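Local coordinates for branched-chain alpha-ketoacid decarboxylase (Lactococcus lactis, PDB 2VBF), which probably decarboxylates branched-chain and aromatic 2-keto acids to aldehydes, using thiamine diphosphate and a magnesium ion as cofactors, at residues G278-G282 / K283-I287; S388-Q391 / S392-I396. All coordinates share one frame; numbering follows the deposited sequence. Where two conformers were deposited one is given.

Contact 1 of 2, residues G278-G282 / K283-I287; sequences GIYNG and KLSEI
Ser285 folds its hydroxyl back into the turn that follows strand 276-279, where OG meets both a donor and an acceptor. The backbone N of Asn281 gives it a hydrogen bond of 2.8 Å, N to OG, and OG donates its own proton to Gly282 O at 2.7 Å. With OG beside its own backbone N (chi1 -54°), hydroxyl and amide of Ser285 address the same carbonyl: Ser285 N reaches Gly282 O at 3.0 Å from above the carbonyl plane, while OG lies only 17° off it. A weak bond from Leu284 N to Asn281 O adds to the turn.

The Tyr280 ring packs against the turn, with Gly282 N over its centre, 4.0 Å above the ring plane, and CD1 comes within 3.3 Å of Ser285 OG. Its hydroxyl is held elsewhere, by Glu294 and His317. Lys283 is the opposite case: it is exposed, and its extended side chain runs away from the turn towards solvent, while its backbone N is bonded to Thr315. Near Glu286 the chain is joined less directly, through a water linking Ile279 O to Glu286 N.

Without the hydroxyl, as with an alanine here, Asn281 N is likely to lose its acceptor and Gly282 O one of its two donors. The hydroxyl of Ser285 thus acts as a relay between two peptide groups, fixing the turn that leads from the central-domain sheet into helix 287-295.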
ATOM      1  N   GLY A 278       4.281  14.228  33.097  1.00 14.86           N
ATOM      2  CA  GLY A 278       5.072  13.409  32.198  1.00 14.76           C
ATOM      3  C   GLY A 278       4.193  12.329  31.593  1.00 13.85           C
ATOM      4  O   GLY A 278       2.960  12.342  31.745  1.00 13.83           O
ATOM      5  N   ILE A 279       4.838  11.399  30.900  1.00 14.69           N
ATOM      6  CA  ILE A 279       4.167  10.290  30.245  1.00 14.44           C
ATOM      7  C   ILE A 279       4.130   9.055  31.150  1.00 14.87           C
ATOM      8  O   ILE A 279       5.174   8.570  31.606  1.00 16.97           O
ATOM      9  CB  ILE A 279       4.895   9.907  28.945  1.00 15.38           C
ATOM     10  CG1 ILE A 279       4.967  11.101  27.998  1.00 14.83           C
ATOM     11  CG2 ILE A 279       4.234   8.701  28.285  1.00 15.15           C
ATOM     12  CD1 ILE A 279       3.619  11.608  27.502  1.00 16.15           C
ATOM     13  N   TYR A 280       2.920   8.572  31.426  1.00 14.07           N
ATOM     14  CA  TYR A 280       2.743   7.333  32.164  1.00 15.72           C
ATOM     15  C   TYR A 280       2.870   6.173  31.181  1.00 18.15           C
ATOM     16  O   TYR A 280       2.121   6.100  30.212  1.00 20.20           O
ATOM     17  CB  TYR A 280       1.378   7.299  32.833  1.00 16.67           C
ATOM     18  CG  TYR A 280       1.139   6.066  33.677  1.00 16.12           C
ATOM     19  CD1 TYR A 280       1.954   5.771  34.771  1.00 16.56           C
ATOM     20  CD2 TYR A 280       0.100   5.198  33.390  1.00 16.99           C
ATOM     21  CE1 TYR A 280       1.723   4.644  35.564  1.00 16.58           C
ATOM     22  CE2 TYR A 280      -0.136   4.071  34.173  1.00 17.53           C
ATOM     23  CZ  TYR A 280       0.680   3.799  35.255  1.00 16.02           C
ATOM     24  OH  TYR A 280       0.451   2.672  36.024  1.00 18.70           O
ATOM     25  N   ASN A 281       3.816   5.276  31.435  1.00 17.77           N
ATOM     26  CA  ASN A 281       4.013   4.101  30.589  1.00 17.92           C
ATOM     27  C   ASN A 281       4.246   2.859  31.447  1.00 17.68           C
ATOM     28  O   ASN A 281       5.265   2.187  31.325  1.00 16.27           O
ATOM     29  CB  ASN A 281       5.173   4.356  29.627  1.00 20.91           C
ATOM     30  CG  ASN A 281       5.248   3.351  28.477  1.00 21.14           C
ATOM     31  OD1 ASN A 281       4.296   2.629  28.179  1.00 22.44           O
ATOM     32  ND2 ASN A 281       6.401   3.322  27.811  1.00 24.75           N
ATOM     33  N   GLY A 282       3.276   2.567  32.310  1.00 18.15           N
ATOM     34  CA  GLY A 282       3.349   1.422  33.212  1.00 18.93           C
ATOM     35  C   GLY A 282       4.642   1.397  34.006  1.00 19.27           C
ATOM     36  O   GLY A 282       5.121   2.435  34.468  1.00 18.05           O
ATOM     37  N   LYS A 283       5.225   0.209  34.150  1.00 19.07           N
ATOM     38  CA  LYS A 283       6.429   0.056  34.972  1.00 21.11           C
ATOM     39  C   LYS A 283       7.656   0.771  34.400  1.00 20.73           C
ATOM     40  O   LYS A 283       8.619   1.000  35.131  1.00 22.42           O
ATOM     41  CB  LYS A 283       6.744  -1.425  35.238  1.00 22.00           C
ATOM     42  CG  LYS A 283       7.486  -2.145  34.123  1.00 24.46           C
ATOM     43  CD  LYS A 283       7.702  -3.605  34.469  1.00 24.76           C
ATOM     44  CE  LYS A 283       8.581  -4.300  33.438  1.00 27.19           C
ATOM     45  NZ  LYS A 283       8.828  -5.730  33.815  1.00 28.33           N
ATOM     46  N   LEU A 284       7.607   1.152  33.120  1.00 20.45           N
ATOM     47  CA  LEU A 284       8.692   1.901  32.480  1.00 21.05           C
ATOM     48  C   LEU A 284       8.603   3.419  32.704  1.00 19.77           C
ATOM     49  O   LEU A 284       9.434   4.166  32.189  1.00 20.04           O
ATOM     50  CB  LEU A 284       8.725   1.610  30.978  1.00 22.37           C
ATOM     51  CG  LEU A 284       8.875   0.137  30.565  1.00 23.56           C
ATOM     52  CD1 LEU A 284       8.976   0.024  29.051  1.00 23.90           C
ATOM     53  CD2 LEU A 284      10.076  -0.509  31.223  1.00 24.91           C
ATOM     54  N   SER A 285       7.603   3.865  33.459  1.00 20.11           N
ATOM     55  CA  SER A 285       7.471   5.274  33.814  1.00 19.18           C
ATOM     56  C   SER A 285       8.627   5.726  34.698  1.00 19.22           C
ATOM     57  O   SER A 285       9.198   4.932  35.439  1.00 19.28           O
ATOM     58  CB  SER A 285       6.177   5.525  34.587  1.00 18.35           C
ATOM     59  OG  SER A 285       5.040   5.055  33.903  1.00 17.66           O
ATOM     60  N   GLU A 286       8.949   7.009  34.630  1.00 20.17           N
ATOM     61  CA  GLU A 286       9.825   7.617  35.627  1.00 20.35           C
ATOM     62  C   GLU A 286       9.226   7.326  37.012  1.00 20.74           C
ATOM     63  O   GLU A 286       8.002   7.362  37.182  1.00 19.23           O
ATOM     64  CB  GLU A 286       9.960   9.113  35.365  1.00 21.38           C
ATOM     65  CG  GLU A 286      10.984   9.825  36.230  1.00 24.36           C
ATOM     66  CD  GLU A 286      10.418  10.324  37.540  1.00 27.37           C
ATOM     67  OE1 GLU A 286       9.307  10.914  37.523  1.00 31.26           O
ATOM     68  OE2 GLU A 286      11.095  10.138  38.579  1.00 30.38           O
ATOM     69  N   ILE A 287      10.083   7.014  37.983  1.00 22.36           N
ATOM     70  CA  ILE A 287       9.636   6.503  39.288  1.00 21.98           C
ATOM     71  C   ILE A 287       8.694   7.454  40.059  1.00 21.01           C
ATOM     72  O   ILE A 287       7.637   7.022  40.543  1.00 19.42           O
ATOM     73  CB  ILE A 287      10.850   6.041  40.168  1.00 24.45           C
ATOM     74  CG1 ILE A 287      10.386   5.293  41.414  1.00 26.23           C
ATOM     75  CG2 ILE A 287      11.773   7.206  40.512  1.00 26.87           C
ATOM     76  CD1 ILE A 287       9.746   3.973  41.106  1.00 26.20           C
TER
HETATM   77  O   HOH W   1       7.771   8.625  32.606  1.00 23.63           O

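Contact 2 of 2, residues S388-Q391 / S392-I396; sequences SLTQ and SNETI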
ATOM      1  N   SER A 388      15.821  19.807  24.726  1.00 25.94           N
ATOM      2  CA  SER A 388      16.354  21.142  25.001  1.00 26.21           C
ATOM      3  C   SER A 388      16.090  22.112  23.849  1.00 27.17           C
ATOM      4  O   SER A 388      15.601  23.227  24.061  1.00 28.42           O
ATOM      5  CB  SER A 388      17.863  21.043  25.277  1.00 26.83           C
ATOM      6  OG  SER A 388      18.358  22.210  25.917  1.00 27.80           O
ATOM      7  N   LEU A 389      16.381  21.675  22.630  1.00 26.18           N
ATOM      8  CA  LEU A 389      16.373  22.558  21.468  1.00 26.84           C
ATOM      9  C   LEU A 389      15.029  22.699  20.771  1.00 27.58           C
ATOM     10  O   LEU A 389      14.899  23.536  19.877  1.00 28.96           O
ATOM     11  CB  LEU A 389      17.421  22.102  20.452  1.00 27.30           C
ATOM     12  CG  LEU A 389      18.867  22.252  20.915  1.00 27.41           C
ATOM     13  CD1 LEU A 389      19.787  21.511  19.959  1.00 27.88           C
ATOM     14  CD2 LEU A 389      19.236  23.743  21.023  1.00 28.21           C
ATOM     15  N   THR A 390      14.036  21.886  21.140  1.00 27.47           N
ATOM     16  CA  THR A 390      12.698  22.045  20.574  1.00 26.40           C
ATOM     17  C   THR A 390      12.090  23.308  21.183  1.00 25.78           C
ATOM     18  O   THR A 390      12.337  23.625  22.353  1.00 26.76           O
ATOM     19  CB  THR A 390      11.803  20.793  20.791  1.00 27.20           C
ATOM     20  OG1 THR A 390      12.249  19.734  19.933  1.00 28.83           O
ATOM     21  CG2 THR A 390      10.359  21.077  20.450  1.00 27.18           C
ATOM     22  N   GLN A 391      11.346  24.042  20.358  1.00 24.19           N
ATOM     23  CA  GLN A 391      10.754  25.322  20.733  1.00 22.96           C
ATOM     24  C   GLN A 391       9.237  25.222  20.918  1.00 22.04           C
ATOM     25  O   GLN A 391       8.618  24.192  20.634  1.00 19.98           O
ATOM     26  CB  GLN A 391      11.057  26.358  19.637  1.00 23.44           C
ATOM     27  CG  GLN A 391      12.545  26.616  19.428  1.00 25.46           C
ATOM     28  CD  GLN A 391      12.854  27.484  18.213  1.00 25.56           C
ATOM     29  OE1 GLN A 391      11.957  27.981  17.530  1.00 27.35           O
ATOM     30  NE2 GLN A 391      14.145  27.675  17.946  1.00 28.37           N
ATOM     31  N   SER A 392       8.647  26.305  21.409  1.00 19.27           N
ATOM     32  CA  SER A 392       7.193  26.444  21.433  0.50 19.43           C
ATOM     33  C   SER A 392       6.621  26.485  20.010  1.00 18.13           C
ATOM     34  O   SER A 392       7.338  26.795  19.045  1.00 18.32           O
ATOM     35  CB  SER A 392       6.804  27.724  22.172  0.50 19.54           C
ATOM     36  OG  SER A 392       7.350  28.856  21.518  0.50 19.38           O
ATOM     37  N   ASN A 393       5.328  26.187  19.887  1.00 17.68           N
ATOM     38  CA  ASN A 393       4.614  26.165  18.607  1.00 18.43           C
ATOM     39  C   ASN A 393       5.292  25.279  17.551  1.00 18.03           C
ATOM     40  O   ASN A 393       5.406  25.658  16.386  1.00 18.33           O
ATOM     41  CB  ASN A 393       4.411  27.594  18.061  1.00 20.30           C
ATOM     42  CG  ASN A 393       3.328  27.675  16.949  1.00 21.32           C
ATOM     43  OD1 ASN A 393       2.337  26.924  16.940  1.00 24.36           O
ATOM     44  ND2 ASN A 393       3.517  28.608  16.023  1.00 26.15           N
ATOM     45  N   GLU A 394       5.760  24.114  17.974  1.00 15.79           N
ATOM     46  CA  GLU A 394       6.272  23.092  17.046  1.00 16.56           C
ATOM     47  C   GLU A 394       5.460  21.822  17.156  1.00 15.19           C
ATOM     48  O   GLU A 394       4.788  21.595  18.160  1.00 14.22           O
ATOM     49  CB  GLU A 394       7.724  22.740  17.358  1.00 17.35           C
ATOM     50  CG  GLU A 394       8.703  23.847  17.081  1.00 19.99           C
ATOM     51  CD  GLU A 394      10.141  23.445  17.372  1.00 19.45           C
ATOM     52  OE1 GLU A 394      10.390  22.601  18.262  1.00 24.54           O
ATOM     53  OE2 GLU A 394      11.026  23.989  16.723  1.00 24.88           O
ATOM     54  N   THR A 395       5.535  20.999  16.113  1.00 14.62           N
ATOM     55  CA  THR A 395       4.932  19.672  16.125  1.00 14.71           C
ATOM     56  C   THR A 395       6.057  18.657  15.916  1.00 14.64           C
ATOM     57  O   THR A 395       6.790  18.740  14.916  1.00 14.89           O
ATOM     58  CB  THR A 395       3.821  19.525  15.055  1.00 14.69           C
ATOM     59  OG1 THR A 395       2.778  20.480  15.307  1.00 14.83           O
ATOM     60  CG2 THR A 395       3.213  18.117  15.092  1.00 14.06           C
ATOM     61  N   ILE A 396       6.209  17.747  16.879  1.00 13.20           N
ATOM     62  CA  ILE A 396       7.180  16.649  16.789  1.00 13.90           C
ATOM     63  C   ILE A 396       6.462  15.413  16.263  1.00 13.68           C
ATOM     64  O   ILE A 396       5.440  15.003  16.809  1.00 13.01           O
ATOM     65  CB  ILE A 396       7.850  16.339  18.144  1.00 15.07           C
ATOM     66  CG1 ILE A 396       8.808  17.478  18.544  1.00 17.16           C
ATOM     67  CG2 ILE A 396       8.615  15.016  18.073  1.00 12.96           C
ATOM     68  CD1 ILE A 396       9.677  17.174  19.779  1.00 20.06           C
TER
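Glu394 reaches back across the turn from the start of its strand and sets its carboxylate against the backbone of Gln391. OE1 accepts a hydrogen bond from Gln391 N at 2.7 Å, with an N-H...O angle of 152°, although the exact place of OE1 is somewhat uncertain because it is modelled too near Thr390. The chain gets there with CG beside its own backbone N (chi1 -68°) and an extended second torsion, which carries the carboxylate over the bend; on the way CG passes 3.6 Å from Gln391 O. The other oxygen, OE2, is hydrogen-bonded to Gln536, so the two carboxylate oxygens serve different parts of the fold.

Gln391 itself has an extended side chain, and its CB lies 3.8 Å from Glu394 OE2. Its terminal amide is turned almost parallel to the carboxylate, the two planes being 8° apart, but the groups are not bonded to each other.

Deeper in, Thr390 and Ile396 meet by van der Waals contact. The methyl end of Ile396, CD1, comes between the two branches of the threonine, 3.6 Å from OG1 and 4.0 Å from CG2. The threonine hydroxyl lies beside its own backbone N, and it bonds to Val386 O in the preceding helix.

The stretch joins helix 379-389 to strand 394-398, which lies between strands 417-419 and 445-451 in a parallel sheet. Leu447 of the latter strand touches both Thr390 and Glu394, Phe418 of the former touches Ile396, and Gln536 ties the turn to helix 525-537.

Overall arrangement
Contacts 1 and 2 come in series along the chain, the first closing well before the second opens. Their centres are 22 Å apart and their nearest atoms about 11 Å. Contact 1 leaves strand 276-279, an outermost strand of the mixed central-domain sheet, and leads into helix 287-295; contact 2 leads from helix 379-389 into strand 394-398 of the parallel sheet of the C-terminal thiamine-diphosphate-binding domain. Helix 556-568 packs on contact 1. The side chain of Ile396 is about 14 Å from the bound thiamine diphosphate, and that of Leu284 about 12 Å from the side chain of cofactor-binding Val484. Each turn shapes a strand-helix connection of its own sheet, and neither forms the cofactor site directly.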